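Local coordinates for 5'-deoxynucleotidase (Archaeoglobus fulgidus, PDB 1YNB), which probably hydrolyses 2'-deoxyribonucleoside 5'-monophosphates to the deoxyribonucleoside and phosphate, as a metal-dependent homodimeric phosphatase of the HD-domain family, at residues A[27-33]-A[139-145]; A[66-70]-A[113-119]; A[76-81]-A[99-103]. Numbering follows the deposited sequence.

Interaction 1 (A[27-33]-A[139-145])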
loop_
_atom_site.group_PDB
_atom_site.type_symbol
_atom_site.label_atom_id
_atom_site.label_comp_id
_atom_site.label_asym_id
_atom_site.label_seq_id
_atom_site.Cartn_x
_atom_site.Cartn_y
_atom_site.Cartn_z
ATOM N N GLY A 27 8.641 -16.000 9.020
ATOM C CA GLY A 27 8.346 -17.315 8.465
ATOM C C GLY A 27 8.442 -17.352 6.961
ATOM O O GLY A 27 8.783 -18.393 6.363
ATOM N N TRP A 28 8.147 -16.217 6.320
ATOM C CA TRP A 28 8.229 -16.157 4.867
ATOM C C TRP A 28 9.626 -16.120 4.260
ATOM O O TRP A 28 9.788 -16.501 3.101
ATOM C CB TRP A 28 7.540 -14.930 4.326
ATOM C CG TRP A 28 6.114 -14.742 4.837
ATOM C CD1 TRP A 28 5.672 -13.705 5.607
ATOM C CD2 TRP A 28 4.992 -15.599 4.607
ATOM N NE1 TRP A 28 4.319 -13.862 5.879
ATOM C CE2 TRP A 28 3.878 -15.022 5.275
ATOM C CE3 TRP A 28 4.807 -16.809 3.909
ATOM C CZ2 TRP A 28 2.622 -15.610 5.260
ATOM C CZ3 TRP A 28 3.552 -17.404 3.899
ATOM C CH2 TRP A 28 2.465 -16.798 4.572
ATOM N N LEU A 29 10.596 -15.614 5.003
ATOM C CA LEU A 29 11.943 -15.466 4.490
ATOM C C LEU A 29 12.565 -16.765 4.001
ATOM O O LEU A 29 13.260 -16.750 2.992
ATOM C CB LEU A 29 12.852 -14.856 5.547
ATOM C CG LEU A 29 12.398 -13.458 6.023
ATOM C CD1 LEU A 29 13.144 -13.116 7.304
ATOM C CD2 LEU A 29 12.636 -12.438 4.933
ATOM N N LYS A 30 12.334 -17.865 4.723
ATOM C CA LYS A 30 12.926 -19.133 4.299
ATOM C C LYS A 30 12.308 -19.663 3.016
ATOM O O LYS A 30 12.903 -20.548 2.352
ATOM C CB LYS A 30 12.851 -20.174 5.421
ATOM C CG LYS A 30 11.478 -20.616 5.777
ATOM C CD LYS A 30 11.553 -21.531 7.005
ATOM C CE LYS A 30 10.166 -21.963 7.464
ATOM N NZ LYS A 30 9.261 -20.785 7.791
ATOM N N LEU A 31 11.140 -19.143 2.634
ATOM C CA LEU A 31 10.516 -19.556 1.386
ATOM C C LEU A 31 11.092 -18.770 0.221
ATOM O O LEU A 31 10.671 -18.974 -0.921
ATOM C CB LEU A 31 9.013 -19.330 1.409
ATOM C CG LEU A 31 8.135 -20.410 2.018
ATOM C CD1 LEU A 31 8.564 -20.634 3.438
ATOM C CD2 LEU A 31 6.652 -19.994 1.941
ATOM N N GLY A 32 11.996 -17.850 0.522
ATOM C CA GLY A 32 12.649 -17.038 -0.507
ATOM C C GLY A 32 11.928 -15.764 -0.898
ATOM O O GLY A 32 12.333 -15.075 -1.829
ATOM N N ILE A 33 10.862 -15.435 -0.171
ATOM C CA ILE A 33 10.111 -14.200 -0.421
ATOM C C ILE A 33 10.964 -13.078 0.113
ATOM O O ILE A 33 11.190 -12.957 1.301
ATOM C CB ILE A 33 8.730 -14.238 0.283
ATOM C CG1 ILE A 33 7.891 -15.347 -0.345
ATOM C CG2 ILE A 33 8.028 -12.887 0.131
ATOM C CD1 ILE A 33 6.758 -15.866 0.535
ATOM N N VAL A 139 5.245 -18.424 -4.710
ATOM C CA VAL A 139 5.928 -19.615 -4.238
ATOM C C VAL A 139 4.859 -20.591 -3.786
ATOM O O VAL A 139 4.143 -20.359 -2.790
ATOM C CB VAL A 139 6.864 -19.260 -3.079
ATOM C CG1 VAL A 139 7.519 -20.519 -2.561
ATOM C CG2 VAL A 139 7.939 -18.261 -3.569
ATOM N N SER A 140 4.726 -21.681 -4.536
ATOM C CA SER A 140 3.689 -22.652 -4.265
ATOM C C SER A 140 3.557 -23.097 -2.838
ATOM O O SER A 140 2.444 -23.219 -2.346
ATOM C CB SER A 140 3.884 -23.897 -5.139
ATOM O OG SER A 140 3.637 -23.525 -6.488
ATOM N N TYR A 141 4.697 -23.343 -2.195
ATOM C CA TYR A 141 4.720 -23.862 -0.836
ATOM C C TYR A 141 4.053 -22.919 0.178
ATOM O O TYR A 141 3.633 -23.359 1.241
ATOM C CB TYR A 141 6.153 -24.132 -0.407
ATOM C CG TYR A 141 6.245 -24.941 0.871
ATOM C CD1 TYR A 141 6.092 -26.328 0.848
ATOM C CD2 TYR A 141 6.504 -24.323 2.098
ATOM C CE1 TYR A 141 6.200 -27.088 2.019
ATOM C CE2 TYR A 141 6.614 -25.064 3.268
ATOM C CZ TYR A 141 6.463 -26.449 3.215
ATOM O OH TYR A 141 6.585 -27.202 4.358
ATOM N N ALA A 142 3.960 -21.640 -0.161
ATOM C CA ALA A 142 3.314 -20.679 0.764
ATOM C C ALA A 142 1.930 -21.168 1.184
ATOM O O ALA A 142 1.462 -20.819 2.260
ATOM C CB ALA A 142 3.188 -19.319 0.105
ATOM N N ILE A 143 1.269 -21.957 0.343
ATOM C CA ILE A 143 -0.075 -22.443 0.644
ATOM C C ILE A 143 -0.133 -23.288 1.912
ATOM O O ILE A 143 -1.212 -23.445 2.483
ATOM C CB ILE A 143 -0.708 -23.252 -0.556
ATOM C CG1 ILE A 143 -2.230 -23.348 -0.382
ATOM C CG2 ILE A 143 -0.118 -24.673 -0.659
ATOM C CD1 ILE A 143 -2.934 -22.010 -0.599
ATOM N N ARG A 144 1.004 -23.815 2.361
ATOM C CA ARG A 144 0.991 -24.642 3.556
ATOM C C ARG A 144 0.620 -23.819 4.784
ATOM O O ARG A 144 0.086 -24.369 5.757
ATOM C CB ARG A 144 2.356 -25.293 3.814
ATOM C CG ARG A 144 2.789 -26.342 2.799
ATOM C CD ARG A 144 1.711 -27.390 2.571
ATOM N NE ARG A 144 2.222 -28.580 1.889
ATOM C CZ ARG A 144 2.881 -28.578 0.731
ATOM N NH1 ARG A 144 3.124 -27.438 0.087
ATOM N NH2 ARG A 144 3.316 -29.733 0.221
ATOM N N PHE A 145 0.949 -22.528 4.769
ATOM C CA PHE A 145 0.608 -21.671 5.912
ATOM C C PHE A 145 -0.910 -21.454 5.997
ATOM O O PHE A 145 -1.406 -20.917 6.990
ATOM C CB PHE A 145 1.321 -20.301 5.814
ATOM C CG PHE A 145 2.820 -20.345 6.063
ATOM C CD1 PHE A 145 3.348 -20.040 7.327
ATOM C CD2 PHE A 145 3.706 -20.619 5.021
ATOM C CE1 PHE A 145 4.734 -19.993 7.547
ATOM C CE2 PHE A 145 5.094 -20.577 5.228
ATOM C CZ PHE A 145 5.609 -20.261 6.491
#
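Val-139, just ahead of the 3-10 segment that starts at Ser-140, lays its CG2 3.9 Å from the carbonyl O of Leu-31 and 4.3 Å from CG1 of Ile-33. One residue into the 3-10 turns, Tyr-141 offers its ring edge to Leu-31, Tyr-141 CD2 to Leu-31 CG 4.2 Å. Ala-142 is small enough to admit Leu-31 close to the backbone: Leu-31 CD2 comes within 3.6 Å of Ala-142 CA. Last comes Phe-145: Trp-28 CZ3 lies over one face of its ring, 3.4 Å from Phe-145 CD2, in an oblique aromatic pair with planes at 46°. Leu-31 CD2 (3.7 Å from Phe-145 CE2) and Lys-30 NZ (3.9 Å from Phe-145 CZ) reach the ring edge. Trp-28 also packs edge-to-face on Tyr-135 and hydrogen-bonds through NE1 to Glu-37. Lys-30 NZ is held by Gly-27 O at 2.8 Å. With no hydrogen bond between the segments, the joining of loop 19-38 to the loop between helices 117-135 and 154-166 rests on shape fit and apolar burial.

Interaction 2 (A[66-70]-A[113-119])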
loop_
_atom_site.group_PDB
_atom_site.type_symbol
_atom_site.label_atom_id
_atom_site.label_comp_id
_atom_site.label_asym_id
_atom_site.label_seq_id
_atom_site.Cartn_x
_atom_site.Cartn_y
_atom_site.Cartn_z
ATOM N N LYS A 66 -13.397 -3.229 19.669
ATOM C CA LYS A 66 -12.474 -3.645 20.712
ATOM C C LYS A 66 -11.620 -4.847 20.266
ATOM O O LYS A 66 -10.467 -5.048 20.692
ATOM C CB LYS A 66 -13.269 -4.033 21.959
ATOM C CG LYS A 66 -12.424 -4.440 23.128
ATOM C CD LYS A 66 -13.334 -4.573 24.371
ATOM C CE LYS A 66 -12.538 -4.791 25.629
ATOM N NZ LYS A 66 -13.508 -5.029 26.756
ATOM N N ALA A 67 -12.227 -5.676 19.443
ATOM C CA ALA A 67 -11.533 -6.852 18.955
ATOM C C ALA A 67 -10.437 -6.374 17.990
ATOM O O ALA A 67 -9.338 -6.918 17.988
ATOM C CB ALA A 67 -12.516 -7.766 18.256
ATOM N N ALA A 68 -10.765 -5.406 17.166
ATOM C CA ALA A 68 -9.789 -4.863 16.219
ATOM C C ALA A 68 -8.626 -4.249 16.969
ATOM O O ALA A 68 -7.458 -4.501 16.656
ATOM C CB ALA A 68 -10.445 -3.847 15.315
ATOM N N THR A 69 -8.924 -3.464 18.009
ATOM C CA THR A 69 -7.864 -2.835 18.774
ATOM C C THR A 69 -6.980 -3.844 19.454
ATOM O O THR A 69 -5.756 -3.716 19.473
ATOM C CB THR A 69 -8.464 -1.858 19.840
ATOM O OG1 THR A 69 -9.322 -0.941 19.179
ATOM C CG2 THR A 69 -7.382 -1.110 20.547
ATOM N N ALA A 70 -7.590 -4.876 20.023
ATOM C CA ALA A 70 -6.817 -5.890 20.691
ATOM C C ALA A 70 -5.884 -6.584 19.696
ATOM O O ALA A 70 -4.768 -6.976 20.043
ATOM C CB ALA A 70 -7.772 -6.934 21.326
ATOM N N PHE A 113 -8.455 -7.223 27.243
ATOM C CA PHE A 113 -8.977 -7.716 25.991
ATOM C C PHE A 113 -9.231 -9.212 26.130
ATOM O O PHE A 113 -9.273 -9.931 25.140
ATOM C CB PHE A 113 -7.979 -7.457 24.856
ATOM C CG PHE A 113 -7.626 -6.006 24.666
ATOM C CD1 PHE A 113 -8.617 -5.059 24.433
ATOM C CD2 PHE A 113 -6.298 -5.602 24.672
ATOM C CE1 PHE A 113 -8.293 -3.725 24.204
ATOM C CE2 PHE A 113 -5.959 -4.267 24.444
ATOM C CZ PHE A 113 -6.960 -3.325 24.208
ATOM N N SER A 114 -9.399 -9.681 27.364
ATOM C CA SER A 114 -9.671 -11.096 27.579
ATOM C C SER A 114 -10.975 -11.514 26.916
ATOM O O SER A 114 -11.096 -12.640 26.446
ATOM C CB SER A 114 -9.709 -11.418 29.076
ATOM O OG SER A 114 -8.401 -11.726 29.538
ATOM N N ASP A 115 -11.937 -10.608 26.836
ATOM C CA ASP A 115 -13.215 -10.936 26.223
ATOM C C ASP A 115 -13.220 -11.026 24.704
ATOM O O ASP A 115 -14.228 -11.425 24.118
ATOM C CB ASP A 115 -14.286 -9.934 26.641
ATOM C CG ASP A 115 -13.901 -8.513 26.327
ATOM O OD1 ASP A 115 -12.697 -8.210 26.435
ATOM O OD2 ASP A 115 -14.791 -7.688 25.993
ATOM N N VAL A 116 -12.123 -10.620 24.057
ATOM C CA VAL A 116 -12.062 -10.685 22.599
ATOM C C VAL A 116 -10.844 -11.481 22.162
ATOM O O VAL A 116 -10.513 -11.522 20.971
ATOM C CB VAL A 116 -11.977 -9.253 21.947
ATOM C CG1 VAL A 116 -13.267 -8.488 22.144
ATOM C CG2 VAL A 116 -10.813 -8.480 22.524
ATOM N N GLU A 117 -10.160 -12.116 23.101
ATOM C CA GLU A 117 -8.988 -12.862 22.712
ATOM C C GLU A 117 -9.284 -13.946 21.697
ATOM O O GLU A 117 -8.408 -14.301 20.909
ATOM C CB GLU A 117 -8.254 -13.446 23.929
ATOM C CG GLU A 117 -7.482 -12.360 24.694
ATOM C CD GLU A 117 -6.811 -11.325 23.749
ATOM O OE1 GLU A 117 -5.847 -11.663 23.019
ATOM O OE2 GLU A 117 -7.255 -10.161 23.727
ATOM N N VAL A 118 -10.500 -14.480 21.693
ATOM C CA VAL A 118 -10.774 -15.515 20.705
ATOM C C VAL A 118 -10.867 -14.924 19.309
ATOM O O VAL A 118 -10.428 -15.552 18.358
ATOM C CB VAL A 118 -12.048 -16.323 21.014
ATOM C CG1 VAL A 118 -12.343 -17.266 19.893
ATOM C CG2 VAL A 118 -11.820 -17.155 22.268
ATOM N N TYR A 119 -11.421 -13.722 19.174
ATOM C CA TYR A 119 -11.489 -13.119 17.845
ATOM C C TYR A 119 -10.077 -12.733 17.381
ATOM O O TYR A 119 -9.768 -12.817 16.192
ATOM C CB TYR A 119 -12.385 -11.875 17.832
ATOM C CG TYR A 119 -13.827 -12.185 18.152
ATOM C CD1 TYR A 119 -14.564 -13.066 17.351
ATOM C CD2 TYR A 119 -14.436 -11.661 19.301
ATOM C CE1 TYR A 119 -15.864 -13.429 17.687
ATOM C CE2 TYR A 119 -15.747 -12.020 19.644
ATOM C CZ TYR A 119 -16.450 -12.910 18.832
ATOM O OH TYR A 119 -17.717 -13.319 19.180
#
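Helix 61-73 presents a nearly smooth surface here, because Ala-67 and Ala-70, which both point their CB atoms at segment 113-119, are small. Into the shallow hollow they leave, Val-116 pushes its branched side chain: its CB lies 4.0 Å from Ala-67 CB, and its CG2 reaches 3.6 Å from Ala-70 CB. The backbones can therefore come close, with the CA atoms of Ala-67 and Val-116 5.3 Å apart. Beside the valine, Phe-113 lies flat across Ala-70, whose methyl forms a CH-pi contact with the ring face, CB 3.9 Å from the centroid and 28° off the normal. The edge of that ring meets the aliphatic chain of Lys-66 (Lys-66 CG to Phe-113 CD1 4.1 Å), and Thr-69 CG2 is 4.3 Å from Phe-113 CZ.

The contact belongs to the all-helical HD-domain fold. It sets the turn that leads into helix 117-135, with Val-116 at the N-cap position, against helix 61-73, and Cys-65 of the second subunit packs on Lys-66, Thr-69 and Phe-113, so this patch borders the dimer interface.

Lys-66 is fully extended, all four chi angles t, and runs past the valine so that Lys-66 CG is 4.3 Å from Val-116 CG1. Lys-66 NZ then makes a salt bridge to Asp-115, 3.0 Å to OD2 with a weak second bond to OD1 at 3.3 Å, at the more exposed margin of the contact beside Val-116. Tyr-119 meets Ala-67 mainly at the base of its side chain, CB to CB 4.1 Å, and its far end leads away to Glu-59, to which the hydroxyl is hydrogen-bonded.

Interaction 3 (A[76-81]-A[99-103])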
loop_
_atom_site.group_PDB
_atom_site.type_symbol
_atom_site.label_atom_id
_atom_site.label_comp_id
_atom_site.label_asym_id
_atom_site.label_seq_id
_atom_site.Cartn_x
_atom_site.Cartn_y
_atom_site.Cartn_z
ATOM N N LEU A 76 2.622 -6.655 19.694
ATOM C CA LEU A 76 3.390 -5.478 19.982
ATOM C C LEU A 76 4.750 -5.730 20.586
ATOM O O LEU A 76 5.730 -5.064 20.235
ATOM C CB LEU A 76 2.567 -4.530 20.852
ATOM C CG LEU A 76 2.616 -3.112 20.289
ATOM C CD1 LEU A 76 2.246 -3.128 18.796
ATOM C CD2 LEU A 76 1.653 -2.210 21.065
ATOM N N HIS A 77 4.833 -6.691 21.488
ATOM C CA HIS A 77 6.116 -6.976 22.121
ATOM C C HIS A 77 7.166 -7.437 21.103
ATOM O O HIS A 77 8.350 -7.354 21.378
ATOM C CB HIS A 77 5.939 -8.039 23.208
ATOM C CG HIS A 77 5.429 -9.336 22.680
ATOM N ND1 HIS A 77 6.269 -10.355 22.279
ATOM C CD2 HIS A 77 4.177 -9.731 22.355
ATOM C CE1 HIS A 77 5.555 -11.316 21.722
ATOM N NE2 HIS A 77 4.283 -10.961 21.751
ATOM N N GLU A 78 6.740 -7.917 19.935
ATOM C CA GLU A 78 7.716 -8.377 18.928
ATOM C C GLU A 78 8.644 -7.240 18.454
ATOM O O GLU A 78 9.673 -7.476 17.774
ATOM C CB GLU A 78 6.991 -9.026 17.746
ATOM C CG GLU A 78 6.301 -10.345 18.128
ATOM C CD GLU A 78 5.647 -11.050 16.951
ATOM O OE1 GLU A 78 5.512 -10.440 15.867
ATOM O OE2 GLU A 78 5.241 -12.226 17.111
ATOM N N ALA A 79 8.291 -6.010 18.820
ATOM C CA ALA A 79 9.112 -4.851 18.477
ATOM C C ALA A 79 10.457 -5.061 19.148
ATOM O O ALA A 79 11.487 -4.601 18.655
ATOM C CB ALA A 79 8.480 -3.573 19.001
ATOM N N ARG A 80 10.419 -5.743 20.293
ATOM C CA ARG A 80 11.620 -6.057 21.063
ATOM C C ARG A 80 12.047 -7.513 20.907
ATOM O O ARG A 80 13.233 -7.822 20.987
ATOM C CB ARG A 80 11.381 -5.786 22.558
ATOM C CG ARG A 80 11.112 -4.329 22.877
ATOM C CD ARG A 80 10.554 -4.128 24.318
ATOM N NE ARG A 80 10.166 -2.728 24.493
ATOM C CZ ARG A 80 10.461 -1.975 25.547
ATOM N NH1 ARG A 80 11.148 -2.483 26.565
ATOM N NH2 ARG A 80 10.130 -0.685 25.545
ATOM N N THR A 81 11.098 -8.412 20.685
ATOM C CA THR A 81 11.453 -9.837 20.608
ATOM C C THR A 81 11.578 -10.456 19.229
ATOM O O THR A 81 12.084 -11.575 19.102
ATOM C CB THR A 81 10.447 -10.708 21.389
ATOM O OG1 THR A 81 9.222 -10.798 20.654
ATOM C CG2 THR A 81 10.156 -10.089 22.755
ATOM N N ALA A 99 8.303 -8.636 28.222
ATOM C CA ALA A 99 8.445 -7.677 27.129
ATOM C C ALA A 99 7.280 -6.707 27.117
ATOM O O ALA A 99 7.476 -5.494 27.079
ATOM C CB ALA A 99 8.527 -8.409 25.787
ATOM N N ARG A 100 6.063 -7.240 27.153
ATOM C CA ARG A 100 4.869 -6.391 27.136
ATOM C C ARG A 100 4.798 -5.456 28.339
ATOM O O ARG A 100 4.420 -4.282 28.223
ATOM C CB ARG A 100 3.598 -7.239 27.106
ATOM C CG ARG A 100 2.345 -6.395 27.299
ATOM C CD ARG A 100 1.271 -6.750 26.308
ATOM N NE ARG A 100 0.406 -7.831 26.760
ATOM C CZ ARG A 100 -0.469 -8.453 25.967
ATOM N NH1 ARG A 100 -0.579 -8.098 24.685
ATOM N NH2 ARG A 100 -1.250 -9.417 26.451
ATOM N N GLU A 101 5.160 -5.998 29.494
ATOM C CA GLU A 101 5.140 -5.239 30.738
ATOM C C GLU A 101 5.896 -3.928 30.565
ATOM O O GLU A 101 5.320 -2.832 30.658
ATOM C CB GLU A 101 5.795 -6.057 31.858
ATOM C CG GLU A 101 5.241 -5.736 33.225
ATOM C CD GLU A 101 3.776 -6.112 33.320
ATOM O OE1 GLU A 101 3.488 -7.338 33.362
ATOM O OE2 GLU A 101 2.917 -5.185 33.330
ATOM N N GLU A 102 7.193 -4.067 30.309
ATOM C CA GLU A 102 8.088 -2.937 30.127
ATOM C C GLU A 102 7.664 -2.062 28.956
ATOM O O GLU A 102 7.723 -0.835 29.034
ATOM C CB GLU A 102 9.511 -3.442 29.916
ATOM C CG GLU A 102 9.869 -4.603 30.804
ATOM C CD GLU A 102 11.360 -4.800 30.924
ATOM O OE1 GLU A 102 12.078 -4.571 29.924
ATOM O OE2 GLU A 102 11.817 -5.191 32.022
ATOM N N GLN A 103 7.221 -2.689 27.871
ATOM C CA GLN A 103 6.799 -1.929 26.712
ATOM C C GLN A 103 5.614 -1.020 27.026
ATOM O O GLN A 103 5.570 0.125 26.570
ATOM C CB GLN A 103 6.446 -2.876 25.572
ATOM C CG GLN A 103 6.159 -2.199 24.261
ATOM C CD GLN A 103 5.816 -3.216 23.182
ATOM O OE1 GLN A 103 4.909 -4.044 23.357
ATOM N NE2 GLN A 103 6.543 -3.165 22.059
#
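Gln-103, Arg-80 and Ala-99 have the most surface buried between these segments. The glutamine extends from helix 96-103 with chi1 and chi2 both t, bringing its amide to the turn at Leu-76 and His-77. There Gln-103 NE2 donates a nearly straight hydrogen bond, 2.8 Å and 167°, to the carbonyl O of Leu-76, an oxygen that also accepts from the backbone N of Ala-79. The same amide nitrogen is bonded to Glu-16 of helix 8-18, so one side chain ties together three parts of the chain.

Arg-80 reaches back across this glutamine. Its guanidinium lies with one face over the backbone of helix 96-103, Arg-80 NH2 3.7 Å from Gln-103 CA, while its NE forms a salt bridge with Glu-16. Glu-102 OE1 remains 4.1 Å from Arg-80 NH1, beyond salt-bridge range.

Ala-99, one helical turn before Gln-103, supplies a small apolar surface: its CB touches His-77 CB at 3.7 Å and Thr-81 CG2 at 3.8 Å. Without a larger side chain in between, the CA atoms of His-77 and Arg-100 can approach to 5.2 Å.

Segment 76-81 follows directly on His-74 and Asp-75, which with His-42 and Asp-124 form a converging H...HD...D set without bound metal here, consistent with the metal site of HD-domain phosphohydrolases.

All three contacts join parts of one all-helical chain and are concentric along it: interaction 3 lies within the span of interaction 2, and interaction 2 within that of interaction 1. Interactions 2 and 3 have centres about 18 Å apart and draw on consecutive elements, helices 61-73 and 78-81 on one side and 96-103 and 117-135 on the other; both touch the second subunit. Interaction 1 lies about 28 Å from interaction 2, centre to centre, across the middle of the chain, and about 26 Å from interaction 3; no other subunit of the assembly touches its segments. His-74 and Asp-75 lie between segments 66-70 and 76-81, and Asp-124 on helix 117-135; with His-42 they are consistent with an HD-type metal site.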